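Local coordinates for uncharacterized protein (Bordetella bronchiseptica RB50, PDB 3BE3) that is of unknown function but belongs to the DUF1653 family of the SH3 clan and folds as a small antiparallel beta sheet, here in a two-chain assembly, at residues R14-D19 / Q69-Y74; D33-V38 / R53-W58. All blocks are in the same frame, centred on the assembly; numbering follows the deposited sequence.

Interaction 1 of 2, residues R14-D19 / Q69-Y74. With SO4 (sulfate ion), chain D.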
ATOM      1  N   ARG B  14       3.037   3.066  17.056  1.00 14.08           N
ATOM      2  CA  ARG B  14       4.393   3.346  17.504  1.00 16.07           C
ATOM      3  C   ARG B  14       5.161   2.037  17.320  1.00 17.64           C
ATOM      4  O   ARG B  14       4.817   1.024  17.929  1.00 17.38           O
ATOM      5  CB  ARG B  14       4.420   3.753  18.981  1.00 17.49           C
ATOM      6  CG  ARG B  14       5.830   4.088  19.496  1.00 16.20           C
ATOM      7  CD  ARG B  14       5.830   4.313  21.002  1.00 19.71           C
ATOM      8  NE  ARG B  14       5.399   3.126  21.737  1.00 20.45           N
ATOM      9  CZ  ARG B  14       4.388   3.101  22.601  1.00 21.43           C
ATOM     10  NH1 ARG B  14       3.687   4.198  22.851  1.00 19.16           N
ATOM     11  NH2 ARG B  14       4.072   1.975  23.215  1.00 23.80           N
ATOM     12  N   HIS B  15       6.167   2.062  16.446  1.00 18.42           N
ATOM     13  CA  HIS B  15       7.013   0.899  16.173  1.00 19.23           C
ATOM     14  C   HIS B  15       7.832   0.691  17.452  1.00 19.52           C
ATOM     15  O   HIS B  15       8.124   1.655  18.163  1.00 18.82           O
ATOM     16  CB  HIS B  15       7.911   1.198  14.959  1.00 19.45           C
ATOM     17  CG  HIS B  15       8.860   0.094  14.606  1.00 19.25           C
ATOM     18  ND1 HIS B  15      10.199   0.134  14.931  1.00 20.07           N
ATOM     19  CD2 HIS B  15       8.668  -1.079  13.951  1.00 19.94           C
ATOM     20  CE1 HIS B  15      10.791  -0.961  14.489  1.00 20.69           C
ATOM     21  NE2 HIS B  15       9.882  -1.714  13.892  1.00 19.66           N
ATOM     22  N   TYR B  16       8.207  -0.549  17.760  1.00 20.48           N
ATOM     23  CA  TYR B  16       8.946  -0.808  18.999  1.00 22.53           C
ATOM     24  C   TYR B  16      10.264  -0.045  19.156  1.00 24.82           C
ATOM     25  O   TYR B  16      10.807   0.038  20.263  1.00 25.14           O
ATOM     26  CB  TYR B  16       9.183  -2.317  19.176  1.00 24.04           C
ATOM     27  CG  TYR B  16      10.236  -2.937  18.281  1.00 26.10           C
ATOM     28  CD1 TYR B  16      11.565  -2.993  18.669  1.00 28.43           C
ATOM     29  CD2 TYR B  16       9.892  -3.507  17.063  1.00 26.78           C
ATOM     30  CE1 TYR B  16      12.533  -3.609  17.865  1.00 28.25           C
ATOM     31  CE2 TYR B  16      10.853  -4.124  16.251  1.00 27.48           C
ATOM     32  CZ  TYR B  16      12.171  -4.178  16.658  1.00 30.23           C
ATOM     33  OH  TYR B  16      13.116  -4.822  15.883  1.00 31.02           O
ATOM     34  N   LYS B  17      10.784   0.511  18.068  1.00 24.71           N
ATOM     35  CA  LYS B  17      12.030   1.262  18.154  1.00 25.53           C
ATOM     36  C   LYS B  17      11.833   2.746  18.454  1.00 24.42           C
ATOM     37  O   LYS B  17      12.804   3.504  18.513  1.00 22.94           O
ATOM     38  CB  LYS B  17      12.865   1.094  16.881  1.00 28.65           C
ATOM     39  CG  LYS B  17      13.653  -0.210  16.847  1.00 32.24           C
ATOM     40  CD  LYS B  17      14.682  -0.243  15.712  1.00 37.80           C
ATOM     41  CE  LYS B  17      15.923   0.608  16.015  1.00 41.18           C
ATOM     42  NZ  LYS B  17      15.670   2.079  16.069  1.00 43.92           N
ATOM     43  N   GLY B  18      10.579   3.164  18.638  1.00 21.69           N
ATOM     44  CA  GLY B  18      10.321   4.555  18.972  1.00 19.86           C
ATOM     45  C   GLY B  18       9.616   5.463  17.972  1.00 20.33           C
ATOM     46  O   GLY B  18       8.946   6.412  18.377  1.00 19.95           O
ATOM     47  N   ASP B  19       9.765   5.195  16.676  1.00 18.82           N
ATOM     48  CA  ASP B  19       9.126   6.039  15.665  1.00 20.06           C
ATOM     49  C   ASP B  19       7.654   5.721  15.436  1.00 18.17           C
ATOM     50  O   ASP B  19       7.209   4.593  15.661  1.00 16.72           O
ATOM     51  CB  ASP B  19       9.881   5.943  14.330  1.00 20.57           C
ATOM     52  CG  ASP B  19      11.294   6.503  14.412  1.00 24.68           C
ATOM     53  OD1 ASP B  19      11.471   7.615  14.959  1.00 26.11           O
ATOM     54  OD2 ASP B  19      12.227   5.837  13.915  1.00 27.65           O
ATOM     55  N   GLN B  69       6.926  -7.338  23.414  1.00 40.02           N
ATOM     56  CA  GLN B  69       6.115  -6.171  23.069  1.00 36.21           C
ATOM     57  C   GLN B  69       5.705  -6.192  21.599  1.00 32.75           C
ATOM     58  O   GLN B  69       6.359  -6.826  20.770  1.00 31.38           O
ATOM     59  CB  GLN B  69       6.877  -4.880  23.385  1.00 37.14           C
ATOM     60  CG  GLN B  69       8.141  -4.657  22.575  1.00 38.12           C
ATOM     61  CD  GLN B  69       8.798  -3.323  22.895  1.00 39.09           C
ATOM     62  OE1 GLN B  69       8.147  -2.276  22.873  1.00 39.52           O
ATOM     63  NE2 GLN B  69      10.094  -3.356  23.189  1.00 39.52           N
ATOM     64  N   PRO B  70       4.602  -5.512  21.254  1.00 29.71           N
ATOM     65  CA  PRO B  70       4.160  -5.499  19.854  1.00 26.53           C
ATOM     66  C   PRO B  70       5.210  -4.876  18.947  1.00 22.99           C
ATOM     67  O   PRO B  70       5.916  -3.960  19.353  1.00 22.20           O
ATOM     68  CB  PRO B  70       2.893  -4.642  19.895  1.00 27.38           C
ATOM     69  CG  PRO B  70       2.406  -4.779  21.298  1.00 28.09           C
ATOM     70  CD  PRO B  70       3.687  -4.722  22.096  1.00 28.65           C
ATOM     71  N   ARG B  71       5.325  -5.386  17.724  1.00 21.29           N
ATOM     72  CA  ARG B  71       6.266  -4.809  16.769  1.00 18.38           C
ATOM     73  C   ARG B  71       5.746  -3.397  16.503  1.00 17.33           C
ATOM     74  O   ARG B  71       6.512  -2.441  16.433  1.00 15.59           O
ATOM     75  CB  ARG B  71       6.285  -5.614  15.464  1.00 16.93           C
ATOM     76  CG  ARG B  71       7.333  -5.120  14.464  1.00 17.58           C
ATOM     77  CD  ARG B  71       7.223  -5.809  13.110  1.00 16.72           C
ATOM     78  NE  ARG B  71       7.507  -7.244  13.152  1.00 17.04           N
ATOM     79  CZ  ARG B  71       8.707  -7.773  13.382  1.00 17.88           C
ATOM     80  NH1 ARG B  71       9.760  -6.992  13.600  1.00 19.21           N
ATOM     81  NH2 ARG B  71       8.857  -9.093  13.381  1.00 18.00           N
ATOM     82  N   PHE B  72       4.423  -3.293  16.374  1.00 16.75           N
ATOM     83  CA  PHE B  72       3.736  -2.021  16.139  1.00 17.99           C
ATOM     84  C   PHE B  72       2.588  -1.875  17.140  1.00 17.30           C
ATOM     85  O   PHE B  72       1.667  -2.686  17.136  1.00 18.09           O
ATOM     86  CB  PHE B  72       3.161  -1.962  14.718  1.00 17.45           C
ATOM     87  CG  PHE B  72       4.199  -1.770  13.634  1.00 19.30           C
ATOM     88  CD1 PHE B  72       4.776  -2.861  12.988  1.00 17.32           C
ATOM     89  CD2 PHE B  72       4.589  -0.486  13.245  1.00 19.23           C
ATOM     90  CE1 PHE B  72       5.721  -2.677  11.974  1.00 18.71           C
ATOM     91  CE2 PHE B  72       5.525  -0.295  12.240  1.00 18.80           C
ATOM     92  CZ  PHE B  72       6.095  -1.393  11.602  1.00 18.10           C
ATOM     93  N   ALA B  73       2.642  -0.853  17.991  1.00 16.89           N
ATOM     94  CA  ALA B  73       1.596  -0.615  18.997  1.00 17.63           C
ATOM     95  C   ALA B  73       0.634   0.507  18.616  1.00 16.86           C
ATOM     96  O   ALA B  73       1.044   1.653  18.436  1.00 15.96           O
ATOM     97  CB  ALA B  73       2.226  -0.297  20.348  1.00 19.06           C
ATOM     98  N   TYR B  74      -0.651   0.175  18.508  1.00 17.32           N
ATOM     99  CA  TYR B  74      -1.686   1.150  18.147  1.00 16.73           C
ATOM    100  C   TYR B  74      -1.856   2.188  19.254  1.00 16.87           C
ATOM    101  O   TYR B  74      -1.990   1.833  20.424  1.00 14.73           O
ATOM    102  CB  TYR B  74      -3.026   0.423  17.918  1.00 16.08           C
ATOM    103  CG  TYR B  74      -4.206   1.310  17.540  1.00 17.54           C
ATOM    104  CD1 TYR B  74      -4.282   1.919  16.296  1.00 15.39           C
ATOM    105  CD2 TYR B  74      -5.250   1.529  18.433  1.00 17.54           C
ATOM    106  CE1 TYR B  74      -5.373   2.725  15.946  1.00 16.81           C
ATOM    107  CE2 TYR B  74      -6.341   2.338  18.094  1.00 17.91           C
ATOM    108  CZ  TYR B  74      -6.402   2.938  16.848  1.00 17.66           C
ATOM    109  OH  TYR B  74      -7.479   3.744  16.518  1.00 18.23           O
TER
HETATM  110  S   SO4 D 200      11.807  -4.362  12.331  1.00 30.66           S
HETATM  111  O1  SO4 D 200      10.360  -4.192  12.577  1.00 29.76           O
HETATM  112  O2  SO4 D 200      12.323  -5.411  13.231  1.00 31.90           O
HETATM  113  O3  SO4 D 200      12.026  -4.768  10.936  1.00 29.89           O
HETATM  114  O4  SO4 D 200      12.504  -3.093  12.594  1.00 28.77           O
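His15 and Arg71 converge on one sulfate oxygen, O1: His15 NE2 meets it at 2.8 Å in a nearly straight bond (176°), and Arg71 NH1 donates to it at 3.0 Å, less straight. Tyr16 OH grips a second oxygen, O2, at 2.8 Å. The ion probably came from the crystallisation liquor; its setting is consistent with a pocket able to hold an anion, to which Arg53 also contributes. These three residues lie at the end of an antiparallel strand pair. Arg14 and Ala73 exchange two backbone hydrogen bonds, and past them Tyr16 N reaches Arg71 O at 2.9 Å within the type I turn from His15 to Gly18. With His15 CG anti to its backbone N (chi1 178°), the imidazole is carried to the side of Phe72. His15 CD2 lies 3.5 Å from Phe72 CZ, over that face toward its rim, in a T-shaped pair with planes at 63°. Tyr16 CD2 sits over one face of the imidazole, toward its rim, while the Tyr16 ring edge meets Arg71 O. Arg71 also forms a salt bridge with Glu60. In the sheet, strand 11-15 is flanked by 67-76 and 20-29, while strand 61-64 borders 67-76 and packs against Tyr16 through Val62 and Thr64.

Interaction 2 of 2, residues D33-V38 / R53-W58. With SO4 (sulfate ion), chain D.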
ATOM      1  N   ASP B  33      -1.025 -12.089  -3.632  1.00 19.62           N
ATOM      2  CA  ASP B  33      -2.319 -12.211  -2.967  1.00 20.77           C
ATOM      3  C   ASP B  33      -2.154 -12.240  -1.456  1.00 19.35           C
ATOM      4  O   ASP B  33      -2.999 -12.766  -0.730  1.00 18.40           O
ATOM      5  CB  ASP B  33      -3.071 -13.461  -3.439  1.00 26.88           C
ATOM      6  CG  ASP B  33      -3.532 -13.345  -4.886  1.00 32.11           C
ATOM      7  OD1 ASP B  33      -2.683 -13.478  -5.802  1.00 37.12           O
ATOM      8  OD2 ASP B  33      -4.741 -13.098  -5.107  1.00 36.05           O
ATOM      9  N   GLU B  34      -1.053 -11.678  -0.976  1.00 16.93           N
ATOM     10  CA  GLU B  34      -0.829 -11.638   0.459  1.00 18.25           C
ATOM     11  C   GLU B  34      -1.431 -10.345   0.999  1.00 16.49           C
ATOM     12  O   GLU B  34      -1.550  -9.351   0.287  1.00 14.82           O
ATOM     13  CB  GLU B  34       0.668 -11.743   0.793  1.00 21.41           C
ATOM     14  CG  GLU B  34       1.245 -13.132   0.496  1.00 28.88           C
ATOM     15  CD  GLU B  34       2.404 -13.514   1.412  1.00 33.23           C
ATOM     16  OE1 GLU B  34       3.438 -12.813   1.402  1.00 36.99           O
ATOM     17  OE2 GLU B  34       2.281 -14.520   2.145  1.00 35.79           O
ATOM     18  N   VAL B  35      -1.836 -10.391   2.257  1.00 14.65           N
ATOM     19  CA  VAL B  35      -2.449  -9.264   2.941  1.00 14.71           C
ATOM     20  C   VAL B  35      -1.352  -8.392   3.556  1.00 13.97           C
ATOM     21  O   VAL B  35      -0.528  -8.882   4.332  1.00 14.08           O
ATOM     22  CB  VAL B  35      -3.405  -9.799   4.021  1.00 15.25           C
ATOM     23  CG1 VAL B  35      -3.982  -8.657   4.828  1.00 16.32           C
ATOM     24  CG2 VAL B  35      -4.549 -10.554   3.353  1.00 14.67           C
ATOM     25  N   VAL B  36      -1.328  -7.111   3.199  1.00 12.17           N
ATOM     26  CA  VAL B  36      -0.296  -6.204   3.704  1.00 11.59           C
ATOM     27  C   VAL B  36      -0.852  -4.926   4.346  1.00 10.96           C
ATOM     28  O   VAL B  36      -1.985  -4.524   4.077  1.00  9.79           O
ATOM     29  CB  VAL B  36       0.656  -5.772   2.558  1.00 12.87           C
ATOM     30  CG1 VAL B  36       1.269  -6.989   1.887  1.00 12.28           C
ATOM     31  CG2 VAL B  36      -0.118  -4.941   1.531  1.00 12.06           C
ATOM     32  N   VAL B  37      -0.042  -4.291   5.192  1.00  9.75           N
ATOM     33  CA  VAL B  37      -0.427  -3.032   5.832  1.00 10.35           C
ATOM     34  C   VAL B  37       0.229  -1.914   5.019  1.00 10.95           C
ATOM     35  O   VAL B  37       1.413  -1.997   4.682  1.00 11.54           O
ATOM     36  CB  VAL B  37       0.086  -2.933   7.307  1.00 10.02           C
ATOM     37  CG1 VAL B  37      -0.220  -1.544   7.895  1.00  7.75           C
ATOM     38  CG2 VAL B  37      -0.549  -4.027   8.160  1.00 10.08           C
ATOM     39  N   VAL B  38      -0.553  -0.890   4.686  1.00 12.45           N
ATOM     40  CA  VAL B  38      -0.067   0.272   3.940  1.00 11.45           C
ATOM     41  C   VAL B  38       0.118   1.355   4.997  1.00 11.01           C
ATOM     42  O   VAL B  38      -0.836   1.708   5.690  1.00 10.54           O
ATOM     43  CB  VAL B  38      -1.108   0.751   2.896  1.00 12.47           C
ATOM     44  CG1 VAL B  38      -0.609   2.015   2.195  1.00 11.07           C
ATOM     45  CG2 VAL B  38      -1.350  -0.352   1.878  1.00 11.29           C
ATOM     46  N   ARG B  53       3.866  -3.741   4.434  1.00 14.10           N
ATOM     47  CA  ARG B  53       4.435  -4.855   5.186  1.00 14.32           C
ATOM     48  C   ARG B  53       3.357  -5.887   5.474  1.00 13.20           C
ATOM     49  O   ARG B  53       2.228  -5.531   5.809  1.00 12.00           O
ATOM     50  CB  ARG B  53       5.033  -4.351   6.498  1.00 15.76           C
ATOM     51  CG  ARG B  53       5.898  -5.374   7.204  1.00 19.76           C
ATOM     52  CD  ARG B  53       6.774  -4.717   8.261  1.00 19.46           C
ATOM     53  NE  ARG B  53       7.800  -5.629   8.755  1.00 22.46           N
ATOM     54  CZ  ARG B  53       8.775  -5.274   9.586  1.00 21.67           C
ATOM     55  NH1 ARG B  53       8.853  -4.022  10.017  1.00 21.07           N
ATOM     56  NH2 ARG B  53       9.664  -6.172   9.979  1.00 25.01           N
ATOM     57  N   LEU B  54       3.712  -7.163   5.347  1.00 11.82           N
ATOM     58  CA  LEU B  54       2.765  -8.242   5.599  1.00 12.62           C
ATOM     59  C   LEU B  54       2.075  -8.040   6.945  1.00 12.54           C
ATOM     60  O   LEU B  54       2.711  -7.711   7.946  1.00 11.37           O
ATOM     61  CB  LEU B  54       3.488  -9.600   5.580  1.00 13.92           C
ATOM     62  CG  LEU B  54       4.101 -10.020   4.240  1.00 14.89           C
ATOM     63  CD1 LEU B  54       4.999 -11.231   4.432  1.00 16.63           C
ATOM     64  CD2 LEU B  54       2.984 -10.320   3.240  1.00 16.46           C
ATOM     65  N   LEU B  55       0.763  -8.233   6.962  1.00 12.53           N
ATOM     66  CA  LEU B  55      -0.008  -8.074   8.185  1.00 12.93           C
ATOM     67  C   LEU B  55       0.483  -9.011   9.290  1.00 14.40           C
ATOM     68  O   LEU B  55       0.605  -8.617  10.452  1.00 13.99           O
ATOM     69  CB  LEU B  55      -1.488  -8.338   7.894  1.00 13.49           C
ATOM     70  CG  LEU B  55      -2.464  -8.282   9.071  1.00 13.41           C
ATOM     71  CD1 LEU B  55      -2.513  -6.880   9.631  1.00 13.11           C
ATOM     72  CD2 LEU B  55      -3.832  -8.684   8.612  1.00 10.17           C
ATOM     73  N   ARG B  56       0.767 -10.258   8.928  1.00 15.22           N
ATOM     74  CA  ARG B  56       1.215 -11.228   9.917  1.00 17.36           C
ATOM     75  C   ARG B  56       2.578 -10.888  10.523  1.00 17.56           C
ATOM     76  O   ARG B  56       2.860 -11.275  11.652  1.00 18.11           O
ATOM     77  CB  ARG B  56       1.216 -12.642   9.322  1.00 17.80           C
ATOM     78  CG  ARG B  56       2.129 -12.853   8.138  1.00 19.82           C
ATOM     79  CD  ARG B  56       2.040 -14.311   7.689  1.00 21.97           C
ATOM     80  NE  ARG B  56       3.083 -14.658   6.727  1.00 23.19           N
ATOM     81  CZ  ARG B  56       2.967 -14.543   5.405  1.00 22.79           C
ATOM     82  NH1 ARG B  56       1.837 -14.087   4.867  1.00 23.81           N
ATOM     83  NH2 ARG B  56       3.988 -14.880   4.625  1.00 18.17           N
ATOM     84  N   ILE B  57       3.414 -10.160   9.789  1.00 16.43           N
ATOM     85  CA  ILE B  57       4.714  -9.760  10.324  1.00 17.59           C
ATOM     86  C   ILE B  57       4.498  -8.521  11.201  1.00 17.34           C
ATOM     87  O   ILE B  57       5.076  -8.394  12.282  1.00 18.00           O
ATOM     88  CB  ILE B  57       5.727  -9.415   9.204  1.00 19.04           C
ATOM     89  CG1 ILE B  57       5.955 -10.634   8.300  1.00 20.30           C
ATOM     90  CG2 ILE B  57       7.035  -8.951   9.822  1.00 18.56           C
ATOM     91  CD1 ILE B  57       6.490 -11.858   9.013  1.00 24.73           C
ATOM     92  N   TRP B  58       3.657  -7.608  10.720  1.00 16.87           N
ATOM     93  CA  TRP B  58       3.316  -6.377  11.443  1.00 16.03           C
ATOM     94  C   TRP B  58       2.767  -6.736  12.822  1.00 15.98           C
ATOM     95  O   TRP B  58       3.084  -6.080  13.816  1.00 16.72           O
ATOM     96  CB  TRP B  58       2.264  -5.582  10.647  1.00 14.20           C
ATOM     97  CG  TRP B  58       1.694  -4.331  11.307  1.00 13.17           C
ATOM     98  CD1 TRP B  58       0.759  -4.281  12.295  1.00 16.14           C
ATOM     99  CD2 TRP B  58       1.978  -2.960  10.962  1.00 14.10           C
ATOM    100  NE1 TRP B  58       0.431  -2.971  12.577  1.00 15.48           N
ATOM    101  CE2 TRP B  58       1.162  -2.145  11.768  1.00 15.71           C
ATOM    102  CE3 TRP B  58       2.826  -2.349  10.036  1.00 14.49           C
ATOM    103  CZ2 TRP B  58       1.191  -0.746  11.688  1.00 14.23           C
ATOM    104  CZ3 TRP B  58       2.848  -0.957   9.960  1.00 15.49           C
ATOM    105  CH2 TRP B  58       2.033  -0.179  10.771  1.00 15.11           C
TER
HETATM  106  S   SO4 D 200      11.807  -4.362  12.331  1.00 30.66           S
HETATM  107  O1  SO4 D 200      10.360  -4.192  12.577  1.00 29.76           O
HETATM  108  O2  SO4 D 200      12.323  -5.411  13.231  1.00 31.90           O
HETATM  109  O3  SO4 D 200      12.026  -4.768  10.936  1.00 29.89           O
HETATM  110  O4  SO4 D 200      12.504  -3.093  12.594  1.00 28.77           O
HETATM  111  O   HOH W   1      -0.167 -11.221   5.940  1.00 16.27           O
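Val37 fills the tight half of this beta hairpin, formed by strands 35-41 and 50-54, the second of which runs straight into the short helix 55-58. Val37 CG1 sits over the six-membered ring of Trp58, 3.7 Å from the centroid and only 10° off the normal, a CH-pi contact. With CG1 anti to the backbone N (chi1 174°), the other branch, Val37 CG2, is turned to Leu55 CD1 at 3.8 Å. The backbones of Val37 and Arg53 bond in both directions, and Leu55 N donates to Val35 O at 3.0 Å. Thus the first residue of the helix stays tied to the strand while Leu54, its N-cap, offers its carbonyl to Trp58 N. The end of strand 50-54 also faces the second subunit, whose Glu31 accepts from Leu54 N. On the looser, solvent side, a water bonded to Val35 O also receives a long bond from Arg56 N. Arg53 stretches from CG to NE toward the sulfate, donating from NH2 to O3 at 2.9 Å. Farther out the guanidinium of Arg56 grips Glu34 end-on, the two planes 64° apart: Arg56 NH2 approaches Glu34 OE2 on its syn side, whereas NH1, at 2.8 Å, comes to that same oxygen from above the carboxylate plane.

Both contacts belong to one antiparallel sheet, interaction 2 being nested within the chain loop that interaction 1 closes. Interaction 1 lies at the surface, and its polar side chains gather round an external anion; interaction 2 is partly buried, with an aliphatic and aromatic centre and charged side chains at its periphery. The two meet directly where helix 55-58 abuts strand 67-76: the rings of Phe72 and Trp58 stack, with Phe72 CD1 to Trp58 CD2 at 3.5 Å. Close by, Arg71 NE probably bonds Ile57 O at 2.8 Å. Arg71 NH1 and Arg53 NH2 come within 3.7 Å, a like-charge proximity that the shared sulfate would be expected to ease.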